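Local structure of CytC3 (Streptomyces, 3GJA) at residues E36-R39 against R40-I44; Y68-H71 against L72-D75; F153-T157 against E158-C162. The protein is a nonheme iron halogenase of the cupin-like PhyH family, probably using 2-oxoglutarate and oxygen to chlorinate an aliphatic carbon of its substrate. All blocks are in the same frame, centred on the assembly; numbering follows the deposited sequence.

Interaction 1. Residues E36-R39 against R40-I44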
loop_
_atom_site.group_PDB
_atom_site.type_symbol
_atom_site.label_atom_id
_atom_site.label_comp_id
_atom_site.label_asym_id
_atom_site.label_seq_id
_atom_site.Cartn_x
_atom_site.Cartn_y
_atom_site.Cartn_z
ATOM N N GLU A 36 -13.414 4.711 -15.019
ATOM C CA GLU A 36 -12.224 3.976 -15.422
ATOM C C GLU A 36 -11.800 3.019 -14.309
ATOM O O GLU A 36 -11.505 1.857 -14.568
ATOM C CB GLU A 36 -11.092 4.962 -15.752
ATOM C CG GLU A 36 -9.734 4.328 -16.059
ATOM C CD GLU A 36 -9.805 3.244 -17.126
ATOM O OE1 GLU A 36 -10.743 3.273 -17.949
ATOM O OE2 GLU A 36 -8.914 2.371 -17.150
ATOM N N MET A 37 -11.781 3.500 -13.069
ATOM C CA MET A 37 -11.396 2.641 -11.949
ATOM C C MET A 37 -12.381 1.489 -11.845
ATOM O O MET A 37 -11.987 0.342 -11.621
ATOM C CB MET A 37 -11.405 3.411 -10.625
ATOM C CG MET A 37 -10.909 2.587 -9.431
ATOM S SD MET A 37 -9.112 2.329 -9.452
ATOM C CE MET A 37 -8.976 0.699 -10.170
ATOM N N THR A 38 -13.664 1.803 -12.013
ATOM C CA THR A 38 -14.713 0.794 -11.926
ATOM C C THR A 38 -14.514 -0.263 -12.998
ATOM O O THR A 38 -14.625 -1.462 -12.731
ATOM C CB THR A 38 -16.129 1.433 -12.053
ATOM O OG1 THR A 38 -16.433 2.155 -10.851
ATOM C CG2 THR A 38 -17.200 0.367 -12.269
ATOM N N ARG A 39 -14.208 0.187 -14.208
ATOM C CA ARG A 39 -13.980 -0.717 -15.325
ATOM C C ARG A 39 -12.866 -1.710 -14.972
ATOM O O ARG A 39 -12.996 -2.909 -15.210
ATOM C CB ARG A 39 -13.572 0.081 -16.565
ATOM C CG ARG A 39 -14.001 -0.553 -17.877
ATOM C CD ARG A 39 -13.167 -0.067 -19.067
ATOM N NE ARG A 39 -11.936 -0.844 -19.205
ATOM C CZ ARG A 39 -10.733 -0.411 -18.854
ATOM N NH1 ARG A 39 -10.591 0.803 -18.350
ATOM N NH2 ARG A 39 -9.679 -1.197 -18.986
ATOM N N ARG A 40 -11.772 -1.198 -14.408
ATOM C CA ARG A 40 -10.625 -2.028 -14.020
ATOM C C ARG A 40 -10.976 -3.002 -12.900
ATOM O O ARG A 40 -10.664 -4.190 -12.969
ATOM C CB ARG A 40 -9.462 -1.138 -13.562
ATOM C CG ARG A 40 -8.766 -0.416 -14.689
ATOM C CD ARG A 40 -7.878 0.713 -14.204
ATOM N NE ARG A 40 -7.133 1.274 -15.327
ATOM C CZ ARG A 40 -5.919 0.875 -15.695
ATOM N NH1 ARG A 40 -5.298 -0.084 -15.017
ATOM N NH2 ARG A 40 -5.339 1.412 -16.762
ATOM N N TRP A 41 -11.623 -2.485 -11.862
ATOM C CA TRP A 41 -12.014 -3.305 -10.728
ATOM C C TRP A 41 -12.959 -4.413 -11.168
ATOM O O TRP A 41 -12.943 -5.507 -10.599
ATOM C CB TRP A 41 -12.683 -2.437 -9.661
ATOM C CG TRP A 41 -13.269 -3.196 -8.513
ATOM C CD1 TRP A 41 -14.502 -3.004 -7.958
ATOM C CD2 TRP A 41 -12.656 -4.260 -7.768
ATOM N NE1 TRP A 41 -14.699 -3.880 -6.917
ATOM C CE2 TRP A 41 -13.585 -4.664 -6.777
ATOM C CE3 TRP A 41 -11.415 -4.910 -7.839
ATOM C CZ2 TRP A 41 -13.314 -5.694 -5.864
ATOM C CZ3 TRP A 41 -11.142 -5.938 -6.925
ATOM C CH2 TRP A 41 -12.092 -6.317 -5.952
ATOM N N ASN A 42 -13.786 -4.133 -12.176
ATOM C CA ASN A 42 -14.722 -5.143 -12.660
ATOM C C ASN A 42 -13.924 -6.329 -13.190
ATOM O O ASN A 42 -14.311 -7.484 -13.019
ATOM C CB ASN A 42 -15.633 -4.582 -13.766
ATOM C CG ASN A 42 -16.678 -3.606 -13.237
ATOM O OD1 ASN A 42 -17.090 -3.682 -12.077
ATOM N ND2 ASN A 42 -17.128 -2.697 -14.097
ATOM N N ILE A 43 -12.803 -6.042 -13.831
ATOM C CA ILE A 43 -11.968 -7.106 -14.367
ATOM C C ILE A 43 -11.172 -7.763 -13.242
ATOM O O ILE A 43 -11.247 -8.979 -13.046
ATOM C CB ILE A 43 -11.014 -6.553 -15.460
ATOM C CG1 ILE A 43 -11.846 -6.017 -16.633
ATOM C CG2 ILE A 43 -10.069 -7.650 -15.942
ATOM C CD1 ILE A 43 -11.071 -5.228 -17.658
ATOM N N ILE A 44 -10.437 -6.942 -12.496
ATOM C CA ILE A 44 -9.600 -7.400 -11.385
ATOM C C ILE A 44 -10.314 -8.342 -10.417
ATOM O O ILE A 44 -9.755 -9.358 -9.996
ATOM C CB ILE A 44 -9.071 -6.193 -10.563
ATOM C CG1 ILE A 44 -8.202 -5.302 -11.448
ATOM C CG2 ILE A 44 -8.297 -6.683 -9.332
ATOM C CD1 ILE A 44 -7.787 -3.992 -10.784
#
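Glu36 and Arg40, one turn apart on the α-helix 34-49, are joined by an i to i+4 salt bridge in which Glu36 OE2 lies 2.8 Å from Arg40 NE. The carboxylate oxygen takes the N-H on its anti side, slightly out of the carboxylate plane, and meets the guanidinium at its edge, tilted 22° from its plane. The two flat groups stand 75° apart, consistent with a single contact through NE rather than a parallel two-toothed pairing. Arg40 gets there with a chain extended from CG to NE, which runs past Glu36 O and brings Arg40 CD to 3.5 Å from Glu36 OE2. Arg39 approaches the same carboxylate with its own guanidinium and adds a second positive charge to the network, although the position of its NH1 is doubtful. The Met37 chain crosses that of Arg40 at about a right angle, with Met37 CE 3.9 Å from Arg40 CB. Behind these side chains the helical backbone sets the spacing, and Arg40 N bonds to Glu36 O. A straighter bond of 2.9 Å runs from Trp41 N to Met37 O. Farther out, Arg40 NH2 makes a second salt bridge with Glu79 of helix 75-82, so the buried arginine is shared between two acidic groups and ties the helices together; this pairing would be expected to stabilise its charge. Trp41 sends its indole NE1 to the hydroxyl of Tyr252. At the more exposed side Asn42 N bonds to Thr38 O at 2.9 Å, and the methyl Thr38 CG2 rests 3.6 Å from Asn42 ND2.

Interaction 2. Residues Y68-H71 against L72-D75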
loop_
_atom_site.group_PDB
_atom_site.type_symbol
_atom_site.label_atom_id
_atom_site.label_comp_id
_atom_site.label_asym_id
_atom_site.label_seq_id
_atom_site.Cartn_x
_atom_site.Cartn_y
_atom_site.Cartn_z
ATOM N N TYR A 68 -2.515 -10.676 -0.779
ATOM C CA TYR A 68 -1.279 -9.903 -0.770
ATOM C C TYR A 68 -0.520 -10.064 -2.080
ATOM O O TYR A 68 -0.521 -11.136 -2.691
ATOM C CB TYR A 68 -0.348 -10.386 0.346
ATOM C CG TYR A 68 -0.646 -9.885 1.738
ATOM C CD1 TYR A 68 -1.950 -9.565 2.136
ATOM C CD2 TYR A 68 0.376 -9.774 2.679
ATOM C CE1 TYR A 68 -2.222 -9.148 3.442
ATOM C CE2 TYR A 68 0.117 -9.359 3.984
ATOM C CZ TYR A 68 -1.182 -9.047 4.356
ATOM O OH TYR A 68 -1.427 -8.629 5.641
ATOM N N ASP A 69 0.123 -8.976 -2.488
ATOM C CA ASP A 69 0.975 -8.923 -3.664
ATOM C C ASP A 69 0.490 -9.511 -4.991
ATOM O O ASP A 69 1.234 -10.223 -5.674
ATOM C CB ASP A 69 2.332 -9.528 -3.294
ATOM C CG ASP A 69 2.945 -8.863 -2.075
ATOM O OD1 ASP A 69 2.846 -7.623 -1.976
ATOM O OD2 ASP A 69 3.531 -9.565 -1.224
ATOM N N ARG A 70 -0.740 -9.194 -5.374
ATOM C CA ARG A 70 -1.267 -9.688 -6.635
ATOM C C ARG A 70 -0.792 -8.836 -7.800
ATOM O O ARG A 70 -1.075 -9.141 -8.958
ATOM C CB ARG A 70 -2.782 -9.725 -6.588
ATOM C CG ARG A 70 -3.281 -10.742 -5.597
ATOM C CD ARG A 70 -2.850 -12.141 -6.007
ATOM N NE ARG A 70 -4.012 -13.004 -5.945
ATOM C CZ ARG A 70 -4.577 -13.584 -6.993
ATOM N NH1 ARG A 70 -4.080 -13.420 -8.209
ATOM N NH2 ARG A 70 -5.681 -14.286 -6.816
ATOM N N HIS A 71 -0.066 -7.765 -7.491
ATOM C CA HIS A 71 0.476 -6.919 -8.540
ATOM C C HIS A 71 1.613 -7.696 -9.211
ATOM O O HIS A 71 2.190 -7.244 -10.199
ATOM C CB HIS A 71 1.011 -5.605 -7.965
ATOM C CG HIS A 71 2.069 -5.788 -6.924
ATOM N ND1 HIS A 71 1.792 -6.243 -5.653
ATOM C CD2 HIS A 71 3.413 -5.615 -6.978
ATOM C CE1 HIS A 71 2.919 -6.344 -4.968
ATOM N NE2 HIS A 71 3.917 -5.970 -5.750
ATOM N N LEU A 72 1.933 -8.870 -8.666
ATOM C CA LEU A 72 2.985 -9.699 -9.232
ATOM C C LEU A 72 2.443 -10.752 -10.192
ATOM O O LEU A 72 3.211 -11.510 -10.774
ATOM C CB LEU A 72 3.812 -10.366 -8.127
ATOM C CG LEU A 72 4.657 -9.379 -7.313
ATOM C CD1 LEU A 72 5.490 -10.128 -6.294
ATOM C CD2 LEU A 72 5.546 -8.573 -8.240
ATOM N N ASP A 73 1.126 -10.820 -10.355
ATOM C CA ASP A 73 0.575 -11.780 -11.308
ATOM C C ASP A 73 -0.612 -11.244 -12.119
ATOM O O ASP A 73 -0.943 -11.787 -13.178
ATOM C CB ASP A 73 0.219 -13.116 -10.622
ATOM C CG ASP A 73 -1.005 -13.033 -9.735
ATOM O OD1 ASP A 73 -0.957 -12.334 -8.698
ATOM O OD2 ASP A 73 -2.014 -13.695 -10.076
ATOM N N ILE A 74 -1.238 -10.170 -11.643
ATOM C CA ILE A 74 -2.366 -9.590 -12.365
ATOM C C ILE A 74 -1.918 -8.300 -13.031
ATOM O O ILE A 74 -1.540 -7.342 -12.355
ATOM C CB ILE A 74 -3.555 -9.308 -11.423
ATOM C CG1 ILE A 74 -4.016 -10.623 -10.782
ATOM C CG2 ILE A 74 -4.697 -8.647 -12.201
ATOM C CD1 ILE A 74 -5.084 -10.457 -9.741
ATOM N N ASP A 75 -1.965 -8.288 -14.362
ATOM C CA ASP A 75 -1.534 -7.136 -15.148
ATOM C C ASP A 75 -2.071 -5.785 -14.716
ATOM O O ASP A 75 -1.303 -4.845 -14.558
ATOM C CB ASP A 75 -1.857 -7.348 -16.632
ATOM C CG ASP A 75 -0.976 -8.406 -17.275
ATOM O OD1 ASP A 75 0.186 -8.538 -16.850
ATOM O OD2 ASP A 75 -1.437 -9.095 -18.209
HETATM O O HOH W 1 0.910 -12.908 -6.754
#
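Arg70 folds back over the turn that follows it to pair with Asp73, and its side chain touches the next residues along nearly its whole length. Arg70 CB packs on the methyl end of Ile74, 4.0 Å from Ile74 CD1. Arg70 CG is the looser link, 4.2 Å from Asp73 OD1. Bends at chi2 and chi3 then bring the chain alongside the carboxylate, and Arg70 CD comes within 3.3 Å of Asp73 OD1. NE turns elsewhere, donating to the side-chain oxygen of Asn67, with the positive charge of Arg51 close by. At the tip, Arg70 NH1 forms a salt bridge with Asp73 OD2 at 2.8 Å. Asp73 OD2 lies at the edge of the guanidinium; the planes are 26° apart, and NH1 alone meets both oxygens, OD2 closely and OD1 through a weak hydrogen bond. Ile74 CD1 comes obliquely against this same NH1. The turn is a short 3-10 segment, 70-72, followed by Asp73 and the N-cap Ile74 before helix 75-82. Arg70 O is gripped twice here: Ile74 N approaches almost in line with the carbonyl, at 2.9 Å, whereas Asp73 N donates from above the carbonyl plane. Asp73 CG lies between its own backbone N and carbonyl carbon (chi1 72°), which turns the carboxylate back over the turn. A water donates to Asp69 O and to Asp73 OD1, bridging the start of the turn to its acidic side chain. Leu72 runs beside His71 in the same direction and makes a CH-pi contact over one ring face, with Leu72 CG 4.0 Å from the centroid of the His71 ring. His71 ND1 is bonded to the hydroxyl of Ser103 on strand 98-108.

Interaction 3. Residues F153-T157 against E158-C162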
loop_
_atom_site.group_PDB
_atom_site.type_symbol
_atom_site.label_atom_id
_atom_site.label_comp_id
_atom_site.label_asym_id
_atom_site.label_seq_id
_atom_site.Cartn_x
_atom_site.Cartn_y
_atom_site.Cartn_z
ATOM N N PHE A 153 -11.367 1.286 -4.825
ATOM C CA PHE A 153 -11.799 0.588 -6.037
ATOM C C PHE A 153 -13.314 0.681 -6.115
ATOM O O PHE A 153 -13.919 0.582 -7.182
ATOM C CB PHE A 153 -11.364 -0.885 -5.990
ATOM C CG PHE A 153 -9.953 -1.128 -6.485
ATOM C CD1 PHE A 153 -9.093 -0.064 -6.751
ATOM C CD2 PHE A 153 -9.489 -2.423 -6.677
ATOM C CE1 PHE A 153 -7.796 -0.284 -7.204
ATOM C CE2 PHE A 153 -8.183 -2.658 -7.130
ATOM C CZ PHE A 153 -7.341 -1.589 -7.393
ATOM N N THR A 154 -13.901 0.868 -4.946
ATOM C CA THR A 154 -15.333 1.005 -4.757
ATOM C C THR A 154 -15.413 2.358 -4.047
ATOM O O THR A 154 -14.383 2.883 -3.636
ATOM C CB THR A 154 -15.816 -0.139 -3.839
ATOM O OG1 THR A 154 -16.636 -1.044 -4.584
ATOM C CG2 THR A 154 -16.546 0.388 -2.651
ATOM N N HIS A 155 -16.588 2.954 -3.910
ATOM C CA HIS A 155 -16.612 4.228 -3.206
ATOM C C HIS A 155 -16.365 3.953 -1.719
ATOM O O HIS A 155 -16.762 2.914 -1.196
ATOM C CB HIS A 155 -17.959 4.955 -3.393
ATOM C CG HIS A 155 -19.132 4.240 -2.791
ATOM N ND1 HIS A 155 -20.280 4.897 -2.397
ATOM C CD2 HIS A 155 -19.351 2.925 -2.545
ATOM C CE1 HIS A 155 -21.154 4.019 -1.937
ATOM N NE2 HIS A 155 -20.616 2.816 -2.017
ATOM N N SER A 156 -15.678 4.866 -1.049
ATOM C CA SER A 156 -15.425 4.712 0.376
ATOM C C SER A 156 -16.145 5.876 1.030
ATOM O O SER A 156 -15.729 7.031 0.908
ATOM C CB SER A 156 -13.930 4.780 0.688
ATOM O OG SER A 156 -13.712 4.589 2.074
ATOM N N THR A 157 -17.240 5.561 1.709
ATOM C CA THR A 157 -18.068 6.565 2.359
ATOM C C THR A 157 -18.119 6.377 3.863
ATOM O O THR A 157 -17.566 5.412 4.407
ATOM C CB THR A 157 -19.505 6.476 1.855
ATOM O OG1 THR A 157 -20.054 5.208 2.248
ATOM C CG2 THR A 157 -19.550 6.594 0.330
ATOM N N GLU A 158 -18.797 7.302 4.535
ATOM C CA GLU A 158 -18.944 7.204 5.976
ATOM C C GLU A 158 -19.857 6.027 6.265
ATOM O O GLU A 158 -19.623 5.266 7.202
ATOM C CB GLU A 158 -19.540 8.485 6.552
ATOM C CG GLU A 158 -18.575 9.652 6.537
ATOM C CD GLU A 158 -19.110 10.849 7.289
ATOM O OE1 GLU A 158 -19.320 10.730 8.518
ATOM O OE2 GLU A 158 -19.325 11.905 6.653
ATOM N N GLN A 159 -20.886 5.865 5.443
ATOM C CA GLN A 159 -21.823 4.763 5.620
ATOM C C GLN A 159 -21.124 3.422 5.407
ATOM O O GLN A 159 -21.483 2.433 6.037
ATOM C CB GLN A 159 -22.997 4.896 4.647
ATOM C CG GLN A 159 -24.057 3.832 4.860
ATOM C CD GLN A 159 -25.361 4.137 4.146
ATOM O OE1 GLN A 159 -25.469 4.001 2.926
ATOM N NE2 GLN A 159 -26.361 4.564 4.910
ATOM N N ASN A 160 -20.129 3.423 4.517
ATOM C CA ASN A 160 -19.302 2.254 4.151
ATOM C C ASN A 160 -18.218 1.877 5.152
ATOM O O ASN A 160 -17.580 0.833 5.004
ATOM C CB ASN A 160 -18.570 2.512 2.820
ATOM C CG ASN A 160 -19.160 1.744 1.700
ATOM O OD1 ASN A 160 -19.985 0.858 1.929
ATOM N ND2 ASN A 160 -18.756 2.055 0.480
ATOM N N GLY A 161 -17.967 2.754 6.115
ATOM C CA GLY A 161 -16.924 2.507 7.093
ATOM C C GLY A 161 -15.575 3.041 6.628
ATOM O O GLY A 161 -14.543 2.380 6.802
ATOM N N CYS A 162 -15.575 4.240 6.047
ATOM C CA CYS A 162 -14.346 4.860 5.549
ATOM C C CYS A 162 -13.322 5.144 6.638
ATOM O O CYS A 162 -13.647 5.223 7.822
ATOM C CB CYS A 162 -14.655 6.173 4.829
ATOM S SG CYS A 162 -15.221 7.497 5.942
#
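Thr157 and Asn160 are held together by a side-chain-to-backbone hydrogen bond, Thr157 OG1 accepting from Asn160 N at 2.9 Å. The hydroxyl is in place because OG1 sits between the backbone N and the carbonyl carbon of its own residue (chi1 65°), where it faces the chain that folds back. Two backbone bonds accompany it: Cys162 N donates to Thr157 O at 2.8 Å, and Gly161 N donates to Glu158 O across a type I turn. This 6→1 and 5→2 pair, with Gly161 in a left-handed conformation (phi 89°), has the bonding pattern of a Schellman motif, although the residues between, 158-160, have helical angles without regular helical bonds.

The van der Waals contacts are tight. Asn160 CB lies 3.1 Å from Thr157 OG1, and Cys162 CB is 3.3 Å from Ser156 OG, while the thiol of Cys162 leans over Thr157 O.

The flat groups of His155 and Asn160 also meet: the two side chains cross at about a right angle, their planes 74° apart, and His155 NE2 is hydrogen-bonded to Asp251. Replacing the imidazole by the methyl of an alanine is likely to leave Asp251 without this partner and to open a gap beside the Asn160 side chain.

Outside the turn, Lys108 and Arg253 both donate to Gly161 O, tying the loop between strands 147-152 and 163-165 back to strands of the antiparallel sheet. The reversal is thus held mostly by backbone donors and one hydroxyl; its shape should depend more on threonine and glycine at their positions than on the exposed Glu158 and Gln159.

From the N terminus, interaction 1 spans about two and a half turns of helix 34-49, interaction 2 forms the tight turn leading into helix 75-82, and interaction 3 shapes the loop between strands 147-152 and 163-165. All three are local and follow in series; none closes a long loop, nests within or crosses another. Interactions 1 and 3 nevertheless touch in space: Phe153, just after strand 147-152, packs on Met37, Trp41 and Ile44, seating the helix against the sheet. Interaction 2 stays about 5 Å from interaction 1 at the nearest atoms, yet Ile74 leans on the later part of the same helix, at Gln47 and Leu48. Interactions 2 and 3 lie about 24 Å apart between centres.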